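Local coordinates for protein transcriptional regulator, MarR family (Methanosarcina mazei, PDB 3S2W) that probably binds DNA as a dimeric winged-helix transcription factor of the MarR family and regulates transcription, at residues A[37-42]-A[126-131]; A[46-51]-A[91-96]; A[53-58]-A[72-77]; A[61-66]-A[107-112]. All coordinates share one frame; numbering follows the deposited sequence.

Contact 1: residues A[37-42]-A[126-131]; sequences IYIGKK and SEWGEI. With SO4 (sulfate ion), chain K.
Y38 lies alongside W128, and the two aromatic side chains slide past each other in opposite directions. The tyrosine CB points toward helix 112-133, and chi1 of 180° sets CG anti to the backbone N. W128 CE3 sits over one face of that ring, nearer its rim than its centre, 3.4 Å from Y38 CG. The planes are inclined by 29°, and the centroid of the Y38 ring is 5.0 Å from that of the W128 six-membered ring, with little true overlap. I131 meets the tyrosine tip to tip, its CD1 3.4 Å from Y38 CE2. I39 crosses W128 at about a right angle, and its CD1 touches W128 CB, where the indole is attached.

At the phenolic end the contact turns polar. Y38 OH donates at 2.6 Å to O1 of a sulfate ion, probably from the crystallisation liquor, which comes in at the ring edge. Close by, K42 NZ and E127 OE2 form a salt bridge of 2.8 Å between side chains that cross at about a right angle, although as a hydrogen bond it is weak. The same ammonium gives a weak bond to Y38 OH at 3.3 Å. A short polar chain thus runs from lysine to anion, and the nearby positive charge would be expected to help hold the sulfate.

I158 of the second subunit packs on both Y38 and I131. The axes of 37-42 and 126-131 run roughly antiparallel, 10.4 Å apart at closest approach, in the long helical framework that joins the dimerisation region to the winged-helix domain, as in MarR proteins generally.

Contact 2: residues A[46-51]-A[91-96]; sequences YGIGSG and EGYVFR. With SO4 (sulfate ion), chain I.
Y93 reaches the loop after helix 23-43 with its hydroxyl, which donates to Y46 O at 2.9 Å. The bond lies in the carbonyl plane on a lone pair, with a C=O...O angle of 126°, and Y46 O sits in the plane of the tyrosine ring at its edge. The hydroxyl also touches the Y46 side chain, its OH 3.4 Å from Y46 CB. Farther back along the ring, I48 comes in obliquely, and its CD1 approaches Y93 CE2 to 3.4 Å.

E91 presses on the same loop less comfortably. G47 O stands over the flat face of its carboxylate, 3.1 Å from E91 CD and about equally far from both carboxylate oxygens, with no hydrogen bond between them; the two electron-rich groups would be expected to repel mildly.

In the second shell, the backbone oxygen of E91 stands over the centre of the Y93 ring, 4.2 Å above its plane. G92, with positive phi, closes helix 78-90 in a Schellman motif and turns the chain so that Y93 can point back at the loop. At the far end of 46-51, G51 N donates to O4 of a second sulfate ion at 2.9 Å, and Q52 NE2 binds the same ion just before helix 53-61.

Beyond these, L117 of helix 112-133 packs on both Y46 and Y93, while I48 rests on I43 and L56. The loop is thereby pinned between helices 23-43, 53-61 and 112-133, beside the start of strand 94-98.

Contact 3: residues A[53-58]-A[72-77]; sequences FPFLMR and DYLKID
L74 and F55 make a CH-pi contact at the centre of the packing. The leucine methyl CD1 stands over one face of the phenyl ring, 3.7 Å from the F55 centroid and 26° off the ring normal. It leans toward the rim, where F55 CD1 is 3.4 Å from L74 CD1.

Further apolar packing surrounds that methyl. P54 touches it more loosely, with its CB 4.4 Å from L74 CD1. I76 and F55 reach toward each other tip to tip, and the isoleucine CD1 lies 3.9 Å from F55 CZ. Helix 78-90 adds T81, A84, I85 and L88 around the phenyl group, which is buried.

Helix 67-74, the turn at 75-77 and helix 78-90 make up the helix-turn-helix of the MarR fold, in which the last of these is expected to read DNA. Helix 53-61 packs on that unit through P54, F55 and R58. In the turn, K75 leaves helical geometry with positive phi, and D77 is the N-cap of the next helix, its OD1 bonded to T80 N.

R58 and Y73 pack flat group against ring, the tyrosine being exposed. The R58 chain bends at chi2 (57°), which turns CD off the extended path; beyond it the guanidinium lies against Y73, whose CD2 is over one face of the planar group, 3.3 Å from R58 NH1. R58 NH2 approaches Y73 CE2 to 3.5 Å. The two side chains cross at about a right angle, yet the guanidinium and ring planes are only 15° apart. At the end of helix 67-74, the backbone oxygens of Y73 and L74 receive weak hydrogen bonds from Y34 and R33 of the second subunit.

Contact 4: residues A[61-66]-A[107-112]; sequences REDGIN and RVFLTE
F109 lays its ring against the backbone of G64, and every part of that side chain finds something in 61-66. Its CB is 3.8 Å from D63 OD1. Beyond it, CG and CD1 pass along the glycine, CE1 comes to 3.3 Å from G64 CA, and CZ at the tip is still 3.6 Å from that same CA. The glycine CA is over the face, 3.5 Å from the F109 centroid and 16° off the normal, a CH-pi contact of backbone on ring. G64 has positive phi here and no side chain to intervene. The F109 ring also meets F95 of the adjoining strand in a near-parallel pair.

This is the edge of the small antiparallel sheet of the winged helix: the short strand 65-66 lies beside 106-110, which in turn pairs with 94-98 to form the wing. V108 N donates to I65 O at 2.8 Å, almost straight at 175°.

D63 ties down the other end. Its OD1 accepts L110 N at 3.0 Å on the syn side, 26° out of the carboxylate plane, and takes a weak bond from G64 N as well. One water donates both to D63 OD2 and to L110 O, bridging side chain and strand. N66, next to R107 in the register, turns its OD1 to E68 N and caps helix 67-74.

Contacts 2, 3 and 4 cluster in the winged-helix domain, their centres 12 to 13 Å apart, whereas contact 1 lies about 18 Å from contacts 2 and 3 and 24 Å from contact 4. Contact 1 still reaches its neighbours: I39 CG2 packs 3.9 Å from F53 CG, and G40 CA lies 4.1 Å from S50 CB. L56 links the rest, its CD2 4.0 Å from I48 CD1 and its CD1 3.7 Å from L110 CD2. Contacts 2 and 4 share the sheet, where F95 N and F109 O are 2.9 Å apart. Contacts 1 and 2 each hold a sulfate presumably taken up in crystallisation, while contacts 1 and 3 both pack against the second subunit.

Contact 1: residues A[37-42]-A[126-131]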
# COMPACT_ATOMS: atom_id res chain seq x y z
N ILE A 37 -4.53 2.82 8.48
CA ILE A 37 -4.88 3.55 9.69
C ILE A 37 -6.36 3.37 10.03
O ILE A 37 -6.71 3.03 11.17
CB ILE A 37 -4.48 5.03 9.59
CG1 ILE A 37 -2.96 5.13 9.64
CG2 ILE A 37 -5.11 5.89 10.72
CD1 ILE A 37 -2.44 6.33 8.95
N TYR A 38 -7.22 3.57 9.04
CA TYR A 38 -8.66 3.48 9.24
C TYR A 38 -9.08 2.07 9.64
O TYR A 38 -9.85 1.91 10.58
CB TYR A 38 -9.40 3.89 7.97
CG TYR A 38 -10.88 3.80 8.15
CD1 TYR A 38 -11.56 2.62 7.89
CD2 TYR A 38 -11.61 4.89 8.62
CE1 TYR A 38 -12.91 2.52 8.05
CE2 TYR A 38 -12.98 4.80 8.80
CZ TYR A 38 -13.62 3.61 8.51
OH TYR A 38 -14.98 3.51 8.68
N ILE A 39 -8.57 1.07 8.93
CA ILE A 39 -8.84 -0.31 9.27
C ILE A 39 -8.26 -0.60 10.65
O ILE A 39 -8.91 -1.19 11.50
CB ILE A 39 -8.23 -1.27 8.24
CG1 ILE A 39 -8.83 -1.03 6.86
CG2 ILE A 39 -8.44 -2.71 8.64
CD1 ILE A 39 -10.27 -1.36 6.77
N GLY A 40 -7.03 -0.18 10.86
CA GLY A 40 -6.33 -0.41 12.11
C GLY A 40 -7.12 -0.03 13.33
O GLY A 40 -7.14 -0.78 14.31
N LYS A 41 -7.78 1.11 13.29
CA LYS A 41 -8.51 1.54 14.48
C LYS A 41 -9.74 0.68 14.69
O LYS A 41 -10.12 0.40 15.84
CB LYS A 41 -8.92 3.00 14.40
CG LYS A 41 -7.79 3.97 14.66
CD LYS A 41 -8.14 4.95 15.76
CE LYS A 41 -9.43 5.68 15.43
NZ LYS A 41 -9.26 7.15 15.53
N LYS A 42 -10.37 0.30 13.59
CA LYS A 42 -11.58 -0.48 13.66
C LYS A 42 -11.29 -1.91 14.10
O LYS A 42 -12.13 -2.53 14.71
CB LYS A 42 -12.38 -0.46 12.36
CG LYS A 42 -12.94 0.91 11.96
CD LYS A 42 -14.04 1.32 12.88
CE LYS A 42 -14.78 2.54 12.35
NZ LYS A 42 -15.95 2.13 11.55
N SER A 126 -16.08 -2.65 4.20
CA SER A 126 -17.11 -1.98 3.44
C SER A 126 -17.14 -0.52 3.80
O SER A 126 -17.28 0.33 2.93
CB SER A 126 -18.49 -2.60 3.70
OG SER A 126 -18.55 -3.90 3.14
N GLU A 127 -17.02 -0.22 5.08
CA GLU A 127 -17.17 1.15 5.54
C GLU A 127 -16.03 1.96 4.98
O GLU A 127 -16.16 3.15 4.71
CB GLU A 127 -17.16 1.22 7.07
CG GLU A 127 -18.36 0.54 7.71
CD GLU A 127 -18.17 0.29 9.19
OE1 GLU A 127 -19.18 0.05 9.89
OE2 GLU A 127 -17.02 0.32 9.65
N TRP A 128 -14.90 1.29 4.80
CA TRP A 128 -13.76 1.93 4.20
C TRP A 128 -14.01 2.23 2.71
O TRP A 128 -13.77 3.35 2.26
CB TRP A 128 -12.53 1.08 4.42
CG TRP A 128 -11.34 1.64 3.74
CD1 TRP A 128 -10.58 1.03 2.80
CD2 TRP A 128 -10.81 2.95 3.91
NE1 TRP A 128 -9.58 1.87 2.39
CE2 TRP A 128 -9.71 3.07 3.05
CE3 TRP A 128 -11.15 4.05 4.72
CZ2 TRP A 128 -8.92 4.22 2.98
CZ3 TRP A 128 -10.38 5.20 4.63
CH2 TRP A 128 -9.27 5.27 3.78
N GLY A 129 -14.49 1.24 1.96
CA GLY A 129 -14.81 1.44 0.56
C GLY A 129 -15.83 2.54 0.39
O GLY A 129 -15.81 3.32 -0.57
N GLU A 130 -16.74 2.60 1.36
CA GLU A 130 -17.85 3.53 1.36
C GLU A 130 -17.35 4.95 1.50
O GLU A 130 -17.85 5.89 0.86
CB GLU A 130 -18.77 3.22 2.54
CG GLU A 130 -19.86 4.25 2.76
CD GLU A 130 -20.86 4.31 1.61
OE1 GLU A 130 -21.65 5.28 1.57
OE2 GLU A 130 -20.86 3.40 0.75
N ILE A 131 -16.39 5.11 2.40
CA ILE A 131 -15.70 6.35 2.52
C ILE A 131 -15.00 6.67 1.20
O ILE A 131 -15.00 7.80 0.75
CB ILE A 131 -14.70 6.30 3.70
CG1 ILE A 131 -15.46 6.43 5.02
CG2 ILE A 131 -13.64 7.41 3.58
CD1 ILE A 131 -14.60 6.33 6.24
S SO4 K . -17.10 5.95 10.06
O1 SO4 K . -16.82 5.41 8.73
O2 SO4 K . -18.11 5.14 10.73
O3 SO4 K . -15.88 5.95 10.86
O4 SO4 K . -17.58 7.33 9.92

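Contact 2: residues A[46-51]-A[91-96]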
# COMPACT_ATOMS: atom_id res chain seq x y z
N TYR A 46 -10.60 -6.11 18.44
CA TYR A 46 -10.44 -7.56 18.33
C TYR A 46 -9.00 -7.98 18.60
O TYR A 46 -8.64 -9.14 18.44
CB TYR A 46 -10.88 -8.07 16.95
CG TYR A 46 -12.22 -7.53 16.53
CD1 TYR A 46 -12.32 -6.38 15.73
CD2 TYR A 46 -13.38 -8.13 16.95
CE1 TYR A 46 -13.56 -5.87 15.37
CE2 TYR A 46 -14.62 -7.64 16.59
CZ TYR A 46 -14.70 -6.51 15.81
OH TYR A 46 -15.95 -6.04 15.47
N GLY A 47 -8.18 -7.03 19.03
CA GLY A 47 -6.78 -7.29 19.30
C GLY A 47 -6.02 -7.72 18.06
O GLY A 47 -5.18 -8.61 18.13
N ILE A 48 -6.30 -7.08 16.93
CA ILE A 48 -5.71 -7.45 15.65
C ILE A 48 -5.03 -6.24 15.01
O ILE A 48 -5.63 -5.17 14.91
CB ILE A 48 -6.81 -7.96 14.67
CG1 ILE A 48 -7.55 -9.14 15.27
CG2 ILE A 48 -6.24 -8.44 13.38
CD1 ILE A 48 -8.68 -9.62 14.39
N GLY A 49 -3.79 -6.40 14.60
CA GLY A 49 -3.10 -5.35 13.89
C GLY A 49 -3.48 -5.34 12.41
O GLY A 49 -3.87 -6.37 11.85
N SER A 50 -3.34 -4.18 11.78
CA SER A 50 -3.61 -4.02 10.35
C SER A 50 -2.65 -4.81 9.47
O SER A 50 -2.87 -4.94 8.27
CB SER A 50 -3.56 -2.54 9.98
OG SER A 50 -2.32 -1.99 10.36
N GLY A 51 -1.57 -5.31 10.06
CA GLY A 51 -0.69 -6.24 9.35
C GLY A 51 -1.26 -7.65 9.20
O GLY A 51 -0.87 -8.41 8.31
N GLU A 91 -3.82 -14.90 19.19
CA GLU A 91 -5.10 -14.26 19.46
C GLU A 91 -6.23 -15.27 19.34
O GLU A 91 -7.36 -14.98 19.68
CB GLU A 91 -5.29 -13.07 18.51
CG GLU A 91 -4.29 -11.91 18.77
CD GLU A 91 -3.74 -11.24 17.51
OE1 GLU A 91 -2.63 -10.66 17.58
OE2 GLU A 91 -4.41 -11.27 16.45
N GLY A 92 -5.91 -16.46 18.83
CA GLY A 92 -6.86 -17.55 18.74
C GLY A 92 -7.78 -17.50 17.53
O GLY A 92 -8.89 -18.04 17.58
N TYR A 93 -7.33 -16.88 16.45
CA TYR A 93 -8.14 -16.73 15.25
C TYR A 93 -7.78 -17.74 14.18
O TYR A 93 -8.56 -17.98 13.26
CB TYR A 93 -7.99 -15.34 14.66
CG TYR A 93 -8.62 -14.28 15.50
CD1 TYR A 93 -9.92 -14.43 15.96
CD2 TYR A 93 -7.92 -13.13 15.84
CE1 TYR A 93 -10.49 -13.46 16.72
CE2 TYR A 93 -8.49 -12.17 16.60
CZ TYR A 93 -9.78 -12.33 17.03
OH TYR A 93 -10.36 -11.37 17.80
N VAL A 94 -6.59 -18.31 14.27
CA VAL A 94 -6.22 -19.34 13.31
C VAL A 94 -5.37 -20.37 13.96
O VAL A 94 -4.76 -20.10 14.99
CB VAL A 94 -5.40 -18.78 12.15
CG1 VAL A 94 -6.15 -17.68 11.47
CG2 VAL A 94 -4.01 -18.35 12.63
N PHE A 95 -5.29 -21.53 13.33
CA PHE A 95 -4.36 -22.55 13.79
C PHE A 95 -3.59 -23.07 12.61
O PHE A 95 -4.00 -22.86 11.46
CB PHE A 95 -5.04 -23.67 14.60
CG PHE A 95 -5.90 -24.60 13.78
CD1 PHE A 95 -5.36 -25.73 13.18
CD2 PHE A 95 -7.26 -24.35 13.63
CE1 PHE A 95 -6.15 -26.58 12.44
CE2 PHE A 95 -8.06 -25.22 12.88
CZ PHE A 95 -7.51 -26.33 12.30
N ARG A 96 -2.46 -23.69 12.91
CA ARG A 96 -1.54 -24.25 11.92
C ARG A 96 -1.63 -25.77 11.95
O ARG A 96 -1.78 -26.37 13.00
CB ARG A 96 -0.11 -23.89 12.27
CG ARG A 96 0.39 -22.54 11.84
CD ARG A 96 1.57 -22.17 12.78
NE ARG A 96 2.40 -21.08 12.29
CZ ARG A 96 2.90 -20.13 13.07
NH1 ARG A 96 2.66 -20.16 14.38
NH2 ARG A 96 3.66 -19.16 12.54
S SO4 I . 0.57 -6.03 13.21
O1 SO4 I . 2.03 -5.99 13.15
O2 SO4 I . 0.12 -7.31 12.69
O3 SO4 I . 0.13 -5.88 14.61
O4 SO4 I . 0.05 -4.94 12.38

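Contact 3: residues A[53-58]-A[72-77]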
# COMPACT_ATOMS: atom_id res chain seq x y z
N PHE A 53 -4.67 -8.19 8.96
CA PHE A 53 -5.94 -8.10 8.27
C PHE A 53 -5.95 -8.79 6.90
O PHE A 53 -6.89 -9.52 6.59
CB PHE A 53 -6.32 -6.65 8.11
CG PHE A 53 -7.71 -6.44 7.63
CD1 PHE A 53 -7.95 -5.95 6.36
CD2 PHE A 53 -8.79 -6.74 8.45
CE1 PHE A 53 -9.26 -5.75 5.92
CE2 PHE A 53 -10.08 -6.54 8.02
CZ PHE A 53 -10.32 -6.04 6.76
N PRO A 54 -4.90 -8.57 6.09
CA PRO A 54 -4.84 -9.12 4.73
C PRO A 54 -4.86 -10.66 4.76
O PRO A 54 -5.61 -11.23 3.98
CB PRO A 54 -3.51 -8.60 4.19
CG PRO A 54 -3.10 -7.53 5.10
CD PRO A 54 -3.65 -7.89 6.44
N PHE A 55 -4.08 -11.29 5.65
CA PHE A 55 -4.14 -12.76 5.88
C PHE A 55 -5.52 -13.24 6.30
O PHE A 55 -6.11 -14.12 5.68
CB PHE A 55 -3.08 -13.23 6.91
CG PHE A 55 -1.66 -12.94 6.48
CD1 PHE A 55 -1.00 -13.79 5.61
CD2 PHE A 55 -1.01 -11.78 6.92
CE1 PHE A 55 0.28 -13.51 5.18
CE2 PHE A 55 0.28 -11.50 6.51
CZ PHE A 55 0.93 -12.36 5.63
N LEU A 56 -6.06 -12.66 7.36
CA LEU A 56 -7.41 -13.03 7.75
C LEU A 56 -8.36 -12.97 6.53
O LEU A 56 -9.08 -13.93 6.27
CB LEU A 56 -7.88 -12.14 8.89
CG LEU A 56 -8.82 -12.78 9.89
CD1 LEU A 56 -8.24 -14.08 10.45
CD2 LEU A 56 -9.16 -11.80 11.02
N MSE A 57 -8.34 -11.87 5.77
CA MSE A 57 -9.27 -11.71 4.65
C MSE A 57 -9.06 -12.78 3.58
O MSE A 57 -10.01 -13.23 2.94
CB MSE A 57 -9.15 -10.30 4.02
CG MSE A 57 -9.67 -9.15 4.91
SE MSE A 57 -11.55 -9.36 5.49
CE MSE A 57 -12.47 -8.86 3.83
N ARG A 58 -7.81 -13.20 3.39
CA ARG A 58 -7.50 -14.27 2.45
C ARG A 58 -8.05 -15.63 2.90
O ARG A 58 -8.62 -16.36 2.10
CB ARG A 58 -5.99 -14.34 2.23
CG ARG A 58 -5.58 -15.24 1.08
CD ARG A 58 -6.23 -14.82 -0.21
NE ARG A 58 -6.41 -15.96 -1.09
CZ ARG A 58 -5.80 -16.10 -2.26
NH1 ARG A 58 -4.98 -15.16 -2.71
NH2 ARG A 58 -6.03 -17.19 -2.98
N ASP A 72 3.31 -15.90 -0.95
CA ASP A 72 3.47 -15.62 -2.38
C ASP A 72 2.29 -14.88 -2.99
O ASP A 72 2.48 -14.00 -3.83
CB ASP A 72 3.73 -16.91 -3.17
CG ASP A 72 4.96 -17.67 -2.70
OD1 ASP A 72 5.92 -17.02 -2.20
OD2 ASP A 72 4.98 -18.91 -2.82
N TYR A 73 1.06 -15.23 -2.61
CA TYR A 73 -0.14 -14.58 -3.14
C TYR A 73 -0.20 -13.13 -2.68
O TYR A 73 -0.45 -12.23 -3.48
CB TYR A 73 -1.43 -15.27 -2.67
CG TYR A 73 -1.66 -16.70 -3.14
CD1 TYR A 73 -0.91 -17.26 -4.17
CD2 TYR A 73 -2.64 -17.49 -2.55
CE1 TYR A 73 -1.13 -18.57 -4.60
CE2 TYR A 73 -2.87 -18.80 -2.97
CZ TYR A 73 -2.11 -19.33 -3.99
OH TYR A 73 -2.33 -20.62 -4.40
N LEU A 74 0.02 -12.90 -1.39
CA LEU A 74 -0.17 -11.56 -0.85
C LEU A 74 1.06 -10.75 -1.17
O LEU A 74 1.05 -9.52 -1.08
CB LEU A 74 -0.44 -11.59 0.68
CG LEU A 74 -1.75 -12.27 1.15
CD1 LEU A 74 -1.88 -12.36 2.66
CD2 LEU A 74 -2.94 -11.55 0.61
N LYS A 75 2.11 -11.45 -1.60
CA LYS A 75 3.42 -10.85 -1.81
C LYS A 75 3.83 -10.09 -0.56
O LYS A 75 4.24 -8.93 -0.63
CB LYS A 75 3.44 -9.93 -3.04
CG LYS A 75 3.25 -10.65 -4.37
CD LYS A 75 4.52 -11.36 -4.77
CE LYS A 75 4.35 -12.05 -6.10
NZ LYS A 75 5.60 -11.92 -6.90
N ILE A 76 3.70 -10.76 0.58
CA ILE A 76 4.29 -10.29 1.84
C ILE A 76 5.37 -11.29 2.23
O ILE A 76 5.15 -12.51 2.12
CB ILE A 76 3.24 -10.17 2.96
CG1 ILE A 76 2.17 -9.13 2.60
CG2 ILE A 76 3.90 -9.81 4.28
CD1 ILE A 76 0.98 -9.10 3.55
N ASP A 77 6.53 -10.80 2.68
CA ASP A 77 7.69 -11.68 2.89
C ASP A 77 7.48 -12.74 3.98
O ASP A 77 6.60 -12.61 4.83
CB ASP A 77 9.01 -10.91 3.09
CG ASP A 77 8.99 -9.99 4.31
OD1 ASP A 77 9.27 -10.46 5.43
OD2 ASP A 77 8.72 -8.78 4.16

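Contact 4: residues A[61-66]-A[107-112]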
# COMPACT_ATOMS: atom_id res chain seq x y z
N ARG A 61 -11.49 -16.23 1.99
CA ARG A 61 -11.70 -16.69 0.62
C ARG A 61 -11.28 -18.16 0.48
O ARG A 61 -12.05 -18.99 0.03
CB ARG A 61 -10.95 -15.81 -0.37
CG ARG A 61 -11.85 -14.83 -1.09
CD ARG A 61 -11.06 -13.97 -2.08
NE ARG A 61 -10.06 -13.15 -1.41
CZ ARG A 61 -8.87 -12.84 -1.93
NH1 ARG A 61 -8.53 -13.30 -3.14
NH2 ARG A 61 -8.02 -12.08 -1.24
N GLU A 62 -10.06 -18.47 0.90
CA GLU A 62 -9.49 -19.79 0.71
C GLU A 62 -8.87 -20.22 2.04
O GLU A 62 -7.76 -19.82 2.38
CB GLU A 62 -8.39 -19.72 -0.36
CG GLU A 62 -8.54 -20.71 -1.51
CD GLU A 62 -7.96 -22.08 -1.19
OE1 GLU A 62 -8.56 -22.81 -0.38
OE2 GLU A 62 -6.89 -22.41 -1.76
N ASP A 63 -9.61 -21.04 2.78
CA ASP A 63 -9.13 -21.53 4.07
C ASP A 63 -8.28 -22.78 3.92
O ASP A 63 -8.38 -23.49 2.93
CB ASP A 63 -10.31 -21.83 4.97
CG ASP A 63 -9.90 -22.09 6.39
OD1 ASP A 63 -8.74 -21.80 6.73
OD2 ASP A 63 -10.74 -22.58 7.16
N GLY A 64 -7.44 -23.06 4.91
CA GLY A 64 -6.59 -24.23 4.84
C GLY A 64 -5.50 -24.08 3.79
O GLY A 64 -5.11 -25.05 3.16
N ILE A 65 -5.00 -22.87 3.61
CA ILE A 65 -3.97 -22.64 2.61
C ILE A 65 -2.57 -22.74 3.24
O ILE A 65 -2.38 -22.43 4.41
CB ILE A 65 -4.18 -21.27 1.95
CG1 ILE A 65 -3.06 -20.97 0.95
CG2 ILE A 65 -4.22 -20.18 2.98
CD1 ILE A 65 -3.08 -19.52 0.47
N ASN A 66 -1.60 -23.19 2.46
CA ASN A 66 -0.23 -23.31 2.94
C ASN A 66 0.38 -21.94 3.21
O ASN A 66 0.24 -21.02 2.43
CB ASN A 66 0.60 -24.05 1.89
CG ASN A 66 1.90 -24.55 2.45
OD1 ASN A 66 2.81 -23.76 2.74
ND2 ASN A 66 2.00 -25.86 2.62
N ARG A 107 -0.00 -25.61 6.99
CA ARG A 107 -1.27 -25.11 6.46
C ARG A 107 -2.04 -24.32 7.52
O ARG A 107 -2.12 -24.73 8.69
CB ARG A 107 -2.15 -26.27 5.96
CG ARG A 107 -2.11 -26.46 4.47
CD ARG A 107 -2.89 -27.67 3.98
NE ARG A 107 -2.86 -27.69 2.51
CZ ARG A 107 -1.85 -28.18 1.79
NH1 ARG A 107 -1.90 -28.13 0.46
NH2 ARG A 107 -0.79 -28.71 2.39
N VAL A 108 -2.61 -23.18 7.13
CA VAL A 108 -3.30 -22.37 8.13
C VAL A 108 -4.80 -22.38 7.93
O VAL A 108 -5.29 -22.31 6.80
CB VAL A 108 -2.73 -20.92 8.27
CG1 VAL A 108 -1.36 -20.83 7.64
CG2 VAL A 108 -3.65 -19.91 7.65
N PHE A 109 -5.52 -22.49 9.04
CA PHE A 109 -6.96 -22.65 9.04
C PHE A 109 -7.58 -21.66 10.01
O PHE A 109 -6.99 -21.34 11.04
CB PHE A 109 -7.32 -24.04 9.52
CG PHE A 109 -7.00 -25.15 8.55
CD1 PHE A 109 -7.99 -25.65 7.70
CD2 PHE A 109 -5.75 -25.73 8.53
CE1 PHE A 109 -7.72 -26.69 6.81
CE2 PHE A 109 -5.47 -26.78 7.63
CZ PHE A 109 -6.46 -27.26 6.77
N LEU A 110 -8.78 -21.18 9.70
CA LEU A 110 -9.54 -20.37 10.66
C LEU A 110 -10.05 -21.24 11.80
O LEU A 110 -10.50 -22.37 11.57
CB LEU A 110 -10.70 -19.68 9.95
CG LEU A 110 -10.28 -18.59 8.96
CD1 LEU A 110 -11.34 -18.41 7.87
CD2 LEU A 110 -9.95 -17.25 9.68
N THR A 111 -9.98 -20.73 13.02
CA THR A 111 -10.67 -21.36 14.14
C THR A 111 -12.13 -20.89 14.16
O THR A 111 -12.53 -20.04 13.35
CB THR A 111 -10.06 -20.95 15.47
OG1 THR A 111 -10.17 -19.54 15.60
CG2 THR A 111 -8.58 -21.35 15.53
N GLU A 112 -12.93 -21.41 15.08
CA GLU A 112 -14.31 -20.94 15.17
C GLU A 112 -14.36 -19.46 15.50
O GLU A 112 -15.07 -18.70 14.85
CB GLU A 112 -15.14 -21.78 16.15
CG GLU A 112 -15.91 -22.90 15.46
CD GLU A 112 -16.87 -22.38 14.38
OE1 GLU A 112 -17.71 -21.51 14.70
OE2 GLU A 112 -16.78 -22.82 13.21
O HOH W 1 -11.70 -23.62 9.44